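Local coordinates for gamma-glutamyltranspeptidase (Ggt) (Helicobacter pylori 26695, PDB 5BPK), which probably transfers or hydrolyses gamma-glutamyl groups as an N-terminal nucleophile (Ntn) hydrolase, and here holds a dihydroisoxazole amino acid related to acivicin in its pocket, at residues B[89-94]-B[162-167]. Numbering follows the deposited sequence.
Sequences VGSPGG and GDVNAI. With 4UD ((2S)-amino[(5S)-4,5-dihydro-1,2-oxazol-5-yl]acetic acid), chain O.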
loop_
_atom_site.group_PDB
_atom_site.type_symbol
_atom_site.label_atom_id
_atom_site.label_comp_id
_atom_site.label_asym_id
_atom_site.label_seq_id
_atom_site.Cartn_x
_atom_site.Cartn_y
_atom_site.Cartn_z
ATOM N N VAL B 89 4.724 10.148 -2.441
ATOM C CA VAL B 89 4.841 8.960 -3.268
ATOM C C VAL B 89 4.429 7.688 -2.523
ATOM O O VAL B 89 4.524 7.599 -1.307
ATOM C CB VAL B 89 6.276 8.853 -3.829
ATOM C CG1 VAL B 89 7.272 8.689 -2.709
ATOM C CG2 VAL B 89 6.397 7.750 -4.873
ATOM N N GLY B 90 3.953 6.716 -3.285
ATOM C CA GLY B 90 3.585 5.409 -2.762
ATOM C C GLY B 90 3.063 4.547 -3.892
ATOM O O GLY B 90 2.914 5.023 -5.025
ATOM N N SER B 91 2.805 3.276 -3.584
ATOM C CA SER B 91 2.360 2.307 -4.573
ATOM C C SER B 91 1.784 1.070 -3.922
ATOM O O SER B 91 2.150 0.744 -2.788
ATOM C CB SER B 91 3.556 1.855 -5.426
ATOM O OG SER B 91 3.174 0.965 -6.461
ATOM N N PRO B 92 0.889 0.374 -4.638
ATOM C CA PRO B 92 0.570 -1.002 -4.331
ATOM C C PRO B 92 1.609 -1.960 -4.895
ATOM O O PRO B 92 2.560 -1.531 -5.545
ATOM C CB PRO B 92 -0.772 -1.189 -5.033
ATOM C CG PRO B 92 -0.700 -0.324 -6.211
ATOM C CD PRO B 92 0.051 0.884 -5.740
ATOM N N GLY B 93 1.432 -3.252 -4.642
ATOM C CA GLY B 93 2.322 -4.269 -5.196
ATOM C C GLY B 93 2.865 -5.295 -4.221
ATOM O O GLY B 93 3.752 -6.046 -4.576
ATOM N N GLY B 94 2.336 -5.332 -3.000
ATOM C CA GLY B 94 2.825 -6.244 -1.965
ATOM C C GLY B 94 4.323 -6.106 -1.765
ATOM O O GLY B 94 4.818 -5.028 -1.500
ATOM N N GLY B 162 3.623 -2.308 -9.874
ATOM C CA GLY B 162 3.260 -1.087 -9.170
ATOM C C GLY B 162 2.227 -0.224 -9.855
ATOM O O GLY B 162 1.866 -0.439 -11.019
ATOM N N ASP B 163 1.786 0.793 -9.119
ATOM C CA ASP B 163 0.850 1.794 -9.632
ATOM C C ASP B 163 1.014 3.046 -8.772
ATOM O O ASP B 163 0.296 3.274 -7.807
ATOM C CB ASP B 163 -0.585 1.263 -9.622
ATOM C CG ASP B 163 -1.595 2.281 -10.132
ATOM O OD1 ASP B 163 -1.178 3.320 -10.682
ATOM O OD2 ASP B 163 -2.802 2.047 -9.959
ATOM N N VAL B 164 2.024 3.824 -9.119
ATOM C CA VAL B 164 2.426 4.983 -8.355
ATOM C C VAL B 164 1.611 6.216 -8.729
ATOM O O VAL B 164 1.475 6.554 -9.898
ATOM C CB VAL B 164 3.915 5.291 -8.589
ATOM C CG1 VAL B 164 4.337 6.580 -7.841
ATOM C CG2 VAL B 164 4.788 4.098 -8.187
ATOM N N ASN B 165 1.056 6.865 -7.711
ATOM C CA ASN B 165 0.487 8.184 -7.841
ATOM C C ASN B 165 1.359 9.089 -6.993
ATOM O O ASN B 165 1.474 8.885 -5.782
ATOM C CB ASN B 165 -0.971 8.172 -7.402
ATOM C CG ASN B 165 -1.808 7.311 -8.302
ATOM O OD1 ASN B 165 -1.870 7.560 -9.511
ATOM N ND2 ASN B 165 -2.428 6.272 -7.744
ATOM N N ALA B 166 2.008 10.048 -7.640
ATOM C CA ALA B 166 3.043 10.834 -7.000
ATOM C C ALA B 166 2.935 12.325 -7.332
ATOM O O ALA B 166 2.431 12.709 -8.395
ATOM C CB ALA B 166 4.414 10.293 -7.372
ATOM N N ILE B 167 3.406 13.146 -6.398
ATOM C CA ILE B 167 3.425 14.601 -6.534
ATOM C C ILE B 167 4.817 15.112 -6.222
ATOM O O ILE B 167 5.462 14.629 -5.282
ATOM C CB ILE B 167 2.423 15.295 -5.576
ATOM C CG1 ILE B 167 0.991 14.860 -5.863
ATOM C CG2 ILE B 167 2.551 16.814 -5.663
ATOM C CD1 ILE B 167 -0.014 15.222 -4.744
HETATM C C3 4UD O . -1.222 -4.086 -1.837
HETATM C C4 4UD O . -0.691 -4.773 0.206
HETATM C C5 4UD O . -1.603 -5.202 -0.928
HETATM C C6 4UD O . -0.193 -5.902 1.120
HETATM C C8 4UD O . 0.610 -5.242 2.219
HETATM O O9 4UD O . 0.067 -4.754 3.180
HETATM O O10 4UD O . 1.959 -5.180 2.137
HETATM N N7 4UD O . -1.325 -6.608 1.736
HETATM O O2 4UD O . 0.451 -4.192 -0.419
HETATM N N1 4UD O . -0.083 -3.591 -1.485
#
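Ser91 reaches across to the 162-167 segment with its hydroxyl, which accepts a nearly straight bond from the backbone N-H of Asp163 (N to OG 3.0 Å, 167° at the hydrogen). OG lies anti to the backbone N (chi1 -177°), and from there it also donates to Pro92 O at 2.7 Å, meeting an in-plane lone pair of that carbonyl. One hydroxyl thus joins the Pro92 carbonyl to the backbone of the 162-167 segment. The Pro92 ring lies obliquely against Asp163, its CG 3.8 Å from Asp163 CB, while the Asp163 carboxylate is held by Ser43 of the other Ggt chain. Val164 straddles the carbonyl of Gly90: CG2 meets Ser91 CB, CG1 meets Val89 CG2 at 3.8 Å, and its CA-H points at Gly90 O (CA to O 3.4 Å). That buried oxygen has no conventional hydrogen-bond partner. Val89 CG2 also touches the methyl of Ala166, and helix 96-109 covers Val89, Ser91 and Val164. Strands 84-89 and 166-171, neighbours in the antiparallel sheet, pass here into loops that stay side by side, running roughly antiparallel. Beyond Pro92, the loop turns through Gly93 to Gly94, whose N makes a weak bond to O2 of the bound dihydroisoxazole (3.4 Å). The arrangement belongs to the Ntn-hydrolase core, where the ends of two central strands, covered by helix 96-109, lead a glycine-rich loop into the ligand pocket beside the N-terminal Thr1.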